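Local coordinates for protein beta-lactamase (Sphaerobacter thermophilus, PDB 4EWF) that probably hydrolyses the beta-lactam ring of penicillin-like antibiotics to a substituted beta-amino acid, as class A beta-lactamases do, at residues Ile9-Ala21 with Ala255-Thr267. Residues are numbered along the deposited sequence; the frame is centred on the assembly and turned at random.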
ATOM      1  N   ILE A   9       5.384  24.243   9.022  1.00 35.29           N
ATOM      2  CA  ILE A   9       5.477  23.596   7.711  1.00 25.48           C
ATOM      3  C   ILE A   9       4.794  24.372   6.584  1.00 28.32           C
ATOM      4  O   ILE A   9       3.641  24.761   6.699  1.00 29.93           O
ATOM      5  CB  ILE A   9       4.903  22.155   7.744  1.00 25.92           C
ATOM      6  CG1 ILE A   9       5.673  21.302   8.754  1.00 32.17           C
ATOM      7  CG2 ILE A   9       4.970  21.525   6.365  1.00 26.13           C
ATOM      8  CD1 ILE A   9       5.026  19.962   9.032  1.00 30.38           C
ATOM      9  N   ASP A  10       5.526  24.583   5.495  1.00 26.45           N
ATOM     10  CA  ASP A  10       4.981  25.179   4.279  1.00 27.99           C
ATOM     11  C   ASP A  10       4.569  24.046   3.333  1.00 23.96           C
ATOM     12  O   ASP A  10       5.432  23.369   2.773  1.00 23.29           O
ATOM     13  CB  ASP A  10       6.069  26.062   3.630  1.00 29.52           C
ATOM     14  CG  ASP A  10       5.587  26.810   2.380  1.00 31.31           C
ATOM     15  OD1 ASP A  10       4.524  26.473   1.835  1.00 25.32           O
ATOM     16  OD2 ASP A  10       6.300  27.734   1.916  1.00 32.89           O
ATOM     17  N   TRP A  11       3.258  23.841   3.146  1.00 20.76           N
ATOM     18  CA  TRP A  11       2.752  22.788   2.266  1.00 23.92           C
ATOM     19  C   TRP A  11       2.527  23.234   0.818  1.00 22.60           C
ATOM     20  O   TRP A  11       2.053  22.448   0.007  1.00 22.51           O
ATOM     21  CB  TRP A  11       1.428  22.204   2.787  1.00 25.09           C
ATOM     22  CG  TRP A  11       1.524  21.482   4.094  1.00 24.87           C
ATOM     23  CD1 TRP A  11       1.103  21.930   5.320  1.00 27.48           C
ATOM     24  CD2 TRP A  11       2.077  20.179   4.311  1.00 20.67           C
ATOM     25  NE1 TRP A  11       1.356  20.980   6.278  1.00 29.93           N
ATOM     26  CE2 TRP A  11       1.947  19.890   5.683  1.00 23.68           C
ATOM     27  CE3 TRP A  11       2.660  19.218   3.470  1.00 25.01           C
ATOM     28  CZ2 TRP A  11       2.384  18.684   6.245  1.00 21.50           C
ATOM     29  CZ3 TRP A  11       3.097  18.018   4.027  1.00 28.65           C
ATOM     30  CH2 TRP A  11       2.953  17.765   5.405  1.00 28.23           C
ATOM     31  N   SER A  12       2.846  24.483   0.498  1.00 22.47           N
ATOM     32  CA  SER A  12       2.565  25.005  -0.841  1.00 26.55           C
ATOM     33  C   SER A  12       3.193  24.179  -1.969  1.00 24.98           C
ATOM     34  O   SER A  12       2.616  24.073  -3.049  1.00 25.95           O
ATOM     35  CB  SER A  12       2.985  26.481  -0.963  1.00 26.10           C
ATOM     36  OG  SER A  12       4.390  26.614  -0.901  1.00 26.24           O
ATOM     37  N   GLY A  13       4.366  23.596  -1.728  1.00 23.17           N
ATOM     38  CA  GLY A  13       5.015  22.773  -2.738  1.00 17.23           C
ATOM     39  C   GLY A  13       4.268  21.468  -2.958  1.00 25.09           C
ATOM     40  O   GLY A  13       4.111  21.006  -4.085  1.00 22.62           O
ATOM     41  N   VAL A  14       3.789  20.870  -1.873  1.00 20.37           N
ATOM     42  CA  VAL A  14       2.964  19.679  -1.979  1.00 18.71           C
ATOM     43  C   VAL A  14       1.653  19.997  -2.729  1.00 21.35           C
ATOM     44  O   VAL A  14       1.242  19.261  -3.630  1.00 20.04           O
ATOM     45  CB  VAL A  14       2.656  19.098  -0.583  1.00 19.53           C
ATOM     46  CG1 VAL A  14       1.743  17.867  -0.702  1.00 20.37           C
ATOM     47  CG2 VAL A  14       3.952  18.767   0.143  1.00 20.11           C
ATOM     48  N   ALA A  15       1.015  21.109  -2.369  1.00 22.66           N
ATOM     49  CA  ALA A  15      -0.199  21.533  -3.067  1.00 24.32           C
ATOM     50  C   ALA A  15       0.065  21.777  -4.564  1.00 24.35           C
ATOM     51  O   ALA A  15      -0.741  21.383  -5.402  1.00 23.85           O
ATOM     52  CB  ALA A  15      -0.806  22.760  -2.408  1.00 24.51           C
ATOM     53  N   ALA A  16       1.190  22.418  -4.893  1.00 22.19           N
ATOM     54  CA  ALA A  16       1.558  22.629  -6.299  1.00 22.52           C
ATOM     55  C   ALA A  16       1.753  21.321  -7.061  1.00 25.66           C
ATOM     56  O   ALA A  16       1.365  21.218  -8.227  1.00 25.26           O
ATOM     57  CB  ALA A  16       2.828  23.495  -6.419  1.00 23.13           C
ATOM     58  N   ALA A  17       2.390  20.338  -6.421  1.00 22.33           N
ATOM     59  CA  ALA A  17       2.598  19.034  -7.045  1.00 22.58           C
ATOM     60  C   ALA A  17       1.252  18.363  -7.335  1.00 23.54           C
ATOM     61  O   ALA A  17       1.049  17.735  -8.383  1.00 20.11           O
ATOM     62  CB  ALA A  17       3.455  18.137  -6.136  1.00 22.02           C
ATOM     63  N   VAL A  18       0.334  18.486  -6.385  1.00 21.84           N
ATOM     64  CA  VAL A  18      -1.002  17.930  -6.548  1.00 22.85           C
ATOM     65  C   VAL A  18      -1.715  18.619  -7.709  1.00 23.02           C
ATOM     66  O   VAL A  18      -2.278  17.958  -8.578  1.00 23.86           O
ATOM     67  CB  VAL A  18      -1.837  18.055  -5.243  1.00 19.95           C
ATOM     68  CG1 VAL A  18      -3.326  17.726  -5.486  1.00 17.82           C
ATOM     69  CG2 VAL A  18      -1.267  17.141  -4.168  1.00 20.04           C
ATOM     70  N   ALA A  19      -1.662  19.948  -7.732  1.00 22.48           N
ATOM     71  CA  ALA A  19      -2.351  20.712  -8.767  1.00 22.59           C
ATOM     72  C   ALA A  19      -1.831  20.337 -10.152  1.00 26.80           C
ATOM     73  O   ALA A  19      -2.608  20.198 -11.089  1.00 29.27           O
ATOM     74  CB  ALA A  19      -2.207  22.224  -8.524  1.00 24.25           C
ATOM     75  N   ALA A  20      -0.516  20.163 -10.279  1.00 21.65           N
ATOM     76  CA  ALA A  20       0.062  19.782 -11.552  1.00 24.03           C
ATOM     77  C   ALA A  20      -0.395  18.378 -11.961  1.00 28.82           C
ATOM     78  O   ALA A  20      -0.598  18.108 -13.135  1.00 27.22           O
ATOM     79  CB  ALA A  20       1.585  19.847 -11.499  1.00 30.07           C
ATOM     80  N   ALA A  21      -0.530  17.481 -10.991  1.00 19.39           N
ATOM     81  CA  ALA A  21      -0.937  16.119 -11.299  1.00 21.39           C
ATOM     82  C   ALA A  21      -2.378  16.106 -11.826  1.00 28.52           C
ATOM     83  O   ALA A  21      -2.735  15.297 -12.679  1.00 29.82           O
ATOM     84  CB  ALA A  21      -0.793  15.230 -10.064  1.00 20.18           C
ATOM     85  N   ALA A 255       3.654  11.665 -10.662  1.00 21.45           N
ATOM     86  CA  ALA A 255       2.891  12.481  -9.728  1.00 25.22           C
ATOM     87  C   ALA A 255       3.140  12.059  -8.285  1.00 22.49           C
ATOM     88  O   ALA A 255       3.374  12.893  -7.426  1.00 18.27           O
ATOM     89  CB  ALA A 255       1.395  12.406 -10.049  1.00 20.68           C
ATOM     90  N   ILE A 256       3.069  10.759  -8.015  1.00 20.20           N
ATOM     91  CA  ILE A 256       3.307  10.282  -6.664  1.00 21.47           C
ATOM     92  C   ILE A 256       4.736  10.601  -6.216  1.00 20.82           C
ATOM     93  O   ILE A 256       4.940  11.063  -5.102  1.00 19.21           O
ATOM     94  CB  ILE A 256       3.008   8.773  -6.514  1.00 21.57           C
ATOM     95  CG1 ILE A 256       1.529   8.514  -6.848  1.00 25.47           C
ATOM     96  CG2 ILE A 256       3.313   8.326  -5.085  1.00 15.69           C
ATOM     97  CD1 ILE A 256       1.121   7.039  -6.949  1.00 25.04           C
ATOM     98  N   GLY A 257       5.716  10.364  -7.082  1.00 18.50           N
ATOM     99  CA  GLY A 257       7.100  10.699  -6.759  1.00 21.91           C
ATOM    100  C   GLY A 257       7.281  12.181  -6.430  1.00 22.23           C
ATOM    101  O   GLY A 257       7.955  12.534  -5.452  1.00 19.15           O
ATOM    102  N   ASP A 258       6.670  13.052  -7.235  1.00 18.39           N
ATOM    103  CA  ASP A 258       6.787  14.514  -7.038  1.00 20.13           C
ATOM    104  C   ASP A 258       6.095  14.992  -5.759  1.00 19.02           C
ATOM    105  O   ASP A 258       6.585  15.866  -5.037  1.00 20.27           O
ATOM    106  CB  ASP A 258       6.195  15.271  -8.236  1.00 27.06           C
ATOM    107  CG  ASP A 258       7.078  15.195  -9.482  1.00 42.81           C
ATOM    108  OD1 ASP A 258       8.275  14.860  -9.353  1.00 48.09           O
ATOM    109  OD2 ASP A 258       6.575  15.478 -10.591  1.00 53.38           O
ATOM    110  N   ILE A 259       4.917  14.451  -5.505  1.00 17.65           N
ATOM    111  CA  ILE A 259       4.194  14.802  -4.285  1.00 17.17           C
ATOM    112  C   ILE A 259       5.004  14.375  -3.044  1.00 19.96           C
ATOM    113  O   ILE A 259       5.150  15.141  -2.080  1.00 18.41           O
ATOM    114  CB  ILE A 259       2.809  14.131  -4.299  1.00 17.56           C
ATOM    115  CG1 ILE A 259       1.905  14.835  -5.319  1.00 18.20           C
ATOM    116  CG2 ILE A 259       2.184  14.143  -2.904  1.00 21.82           C
ATOM    117  CD1 ILE A 259       0.629  14.017  -5.674  1.00 21.28           C
ATOM    118  N   THR A 260       5.534  13.149  -3.084  1.00 18.87           N
ATOM    119  CA  THR A 260       6.352  12.604  -2.001  1.00 21.21           C
ATOM    120  C   THR A 260       7.637  13.427  -1.783  1.00 22.38           C
ATOM    121  O   THR A 260       8.002  13.796  -0.658  1.00 23.15           O
ATOM    122  CB  THR A 260       6.697  11.096  -2.283  1.00 17.94           C
ATOM    123  OG1 THR A 260       5.494  10.328  -2.353  1.00 22.98           O
ATOM    124  CG2 THR A 260       7.602  10.521  -1.198  1.00 20.37           C
ATOM    125  N   ARG A 261       8.310  13.759  -2.871  1.00 21.01           N
ATOM    126  CA  ARG A 261       9.504  14.571  -2.757  1.00 24.05           C
ATOM    127  C   ARG A 261       9.214  15.922  -2.094  1.00 18.82           C
ATOM    128  O   ARG A 261       9.966  16.373  -1.220  1.00 22.06           O
ATOM    129  CB  ARG A 261      10.126  14.792  -4.129  1.00 25.22           C
ATOM    130  CG  ARG A 261      11.441  15.520  -4.054  1.00 36.55           C
ATOM    131  CD  ARG A 261      11.502  16.640  -5.058  1.00 50.15           C
ATOM    132  NE  ARG A 261      12.223  16.261  -6.258  1.00 53.43           N
ATOM    133  CZ  ARG A 261      11.716  16.320  -7.485  1.00 64.80           C
ATOM    134  NH1 ARG A 261      12.454  15.963  -8.532  1.00 66.03           N
ATOM    135  NH2 ARG A 261      10.472  16.743  -7.668  1.00 65.54           N
ATOM    136  N   ALA A 262       8.141  16.574  -2.540  1.00 19.87           N
ATOM    137  CA  ALA A 262       7.774  17.873  -2.012  1.00 25.32           C
ATOM    138  C   ALA A 262       7.442  17.739  -0.528  1.00 24.02           C
ATOM    139  O   ALA A 262       7.708  18.635   0.247  1.00 21.57           O
ATOM    140  CB  ALA A 262       6.572  18.440  -2.776  1.00 21.60           C
ATOM    141  N   ALA A 263       6.848  16.610  -0.145  1.00 22.09           N
ATOM    142  CA  ALA A 263       6.505  16.380   1.259  1.00 19.52           C
ATOM    143  C   ALA A 263       7.756  16.171   2.119  1.00 20.58           C
ATOM    144  O   ALA A 263       7.840  16.667   3.252  1.00 21.15           O
ATOM    145  CB  ALA A 263       5.536  15.189   1.391  1.00 18.27           C
ATOM    146  N   LEU A 264       8.744  15.467   1.567  1.00 21.27           N
ATOM    147  CA  LEU A 264      10.007  15.255   2.269  1.00 22.68           C
ATOM    148  C   LEU A 264      10.722  16.588   2.516  1.00 27.58           C
ATOM    149  O   LEU A 264      11.254  16.831   3.606  1.00 20.80           O
ATOM    150  CB  LEU A 264      10.913  14.285   1.493  1.00 21.32           C
ATOM    151  CG  LEU A 264      10.538  12.788   1.498  1.00 26.36           C
ATOM    152  CD1 LEU A 264      11.291  12.036   0.397  1.00 26.32           C
ATOM    153  CD2 LEU A 264      10.807  12.128   2.857  1.00 25.10           C
ATOM    154  N   GLN A 265      10.732  17.445   1.502  1.00 21.26           N
ATOM    155  CA  GLN A 265      11.296  18.790   1.654  1.00 22.60           C
ATOM    156  C   GLN A 265      10.503  19.630   2.659  1.00 20.47           C
ATOM    157  O   GLN A 265      11.080  20.301   3.516  1.00 22.55           O
ATOM    158  CB  GLN A 265      11.354  19.501   0.295  1.00 26.05           C
ATOM    159  CG  GLN A 265      12.326  18.858  -0.712  1.00 29.42           C
ATOM    160  CD  GLN A 265      12.138  19.386  -2.129  1.00 32.52           C
ATOM    161  OE1 GLN A 265      11.211  20.151  -2.402  1.00 39.21           O
ATOM    162  NE2 GLN A 265      13.011  18.973  -3.036  1.00 28.86           N
ATOM    163  N   ALA A 266       9.173  19.588   2.564  1.00 24.57           N
ATOM    164  CA  ALA A 266       8.337  20.434   3.429  1.00 24.73           C
ATOM    165  C   ALA A 266       8.540  20.127   4.924  1.00 28.48           C
ATOM    166  O   ALA A 266       8.525  21.028   5.758  1.00 25.77           O
ATOM    167  CB  ALA A 266       6.846  20.309   3.047  1.00 23.44           C
ATOM    168  N   THR A 267       8.740  18.853   5.247  0.96 25.77           N
ATOM    169  CA  THR A 267       8.843  18.414   6.635  0.96 29.03           C
ATOM    170  C   THR A 267      10.282  18.407   7.138  0.96 33.18           C
ATOM    171  O   THR A 267      10.533  18.079   8.297  0.96 31.28           O
ATOM    172  CB  THR A 267       8.250  16.992   6.810  0.96 26.17           C
ATOM    173  OG1 THR A 267       8.955  16.077   5.964  0.96 29.64           O
ATOM    174  CG2 THR A 267       6.800  16.984   6.418  0.96 26.15           C
TER
HETATM  175  O   HOH W   1       8.299  23.818   5.112  1.00 22.22           O
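The indole of Trp11 meets Ala266 CB and Thr267 CG2 obliquely, the latter 4.1 Å from Trp11 CH2. On one face of the ring sits CG2 of Ile9, offset toward the rim; at the ring's edge, in its plane, lies CG2 of Val14. Beyond the two segments, Trp11 NE1 is hydrogen-bonded to Glu38 OE1 and the ring meets that of Phe40, which would limit rotation of the indole. Ile9 CG2 also reaches Ala266, at 4.0 Å from its CB, and Asp10 O lies 3.4 Å from Ala266 CB. A water completes this end, accepting from Asp10 N and donating to Ala266 O.

Val14 is the knob of the helix pair, seated among Ile259, Ala262, Ala263 and Ala266. Its CG1 stands anti to the backbone N (chi1 178°), which turns CG2 onto the facing backbone, 3.6 Å from Ala263 N. Toward the other end Ile259 serves two partners with one branch: CG1 abuts Ala17 CB at 3.7 Å, while CD1 touches Val18 CG2, the two side chains crossing obliquely. Ala21 CB lies 3.6 Å from Ala255 CB and ends the row. The axes of helix 12-21 and helix 255-266 approach to 8.2 Å and run at 174°, nearly antiparallel, a closeness consistent with the alanines at Ala17, Ala21, Ala255, Ala262 and Ala266.

Asp10 caps helix 12-21 through OD1, which accepts from both N and OG of Ser12, on the same face of the carboxylate plane. Ile259 and Ala263 also touch strand 27-33, placing the apolar seam against the five-stranded antiparallel sheet. Such pairing of the N- and C-terminal helices on one side of the sheet is characteristic of the alpha/beta domain in the class A beta-lactamase fold.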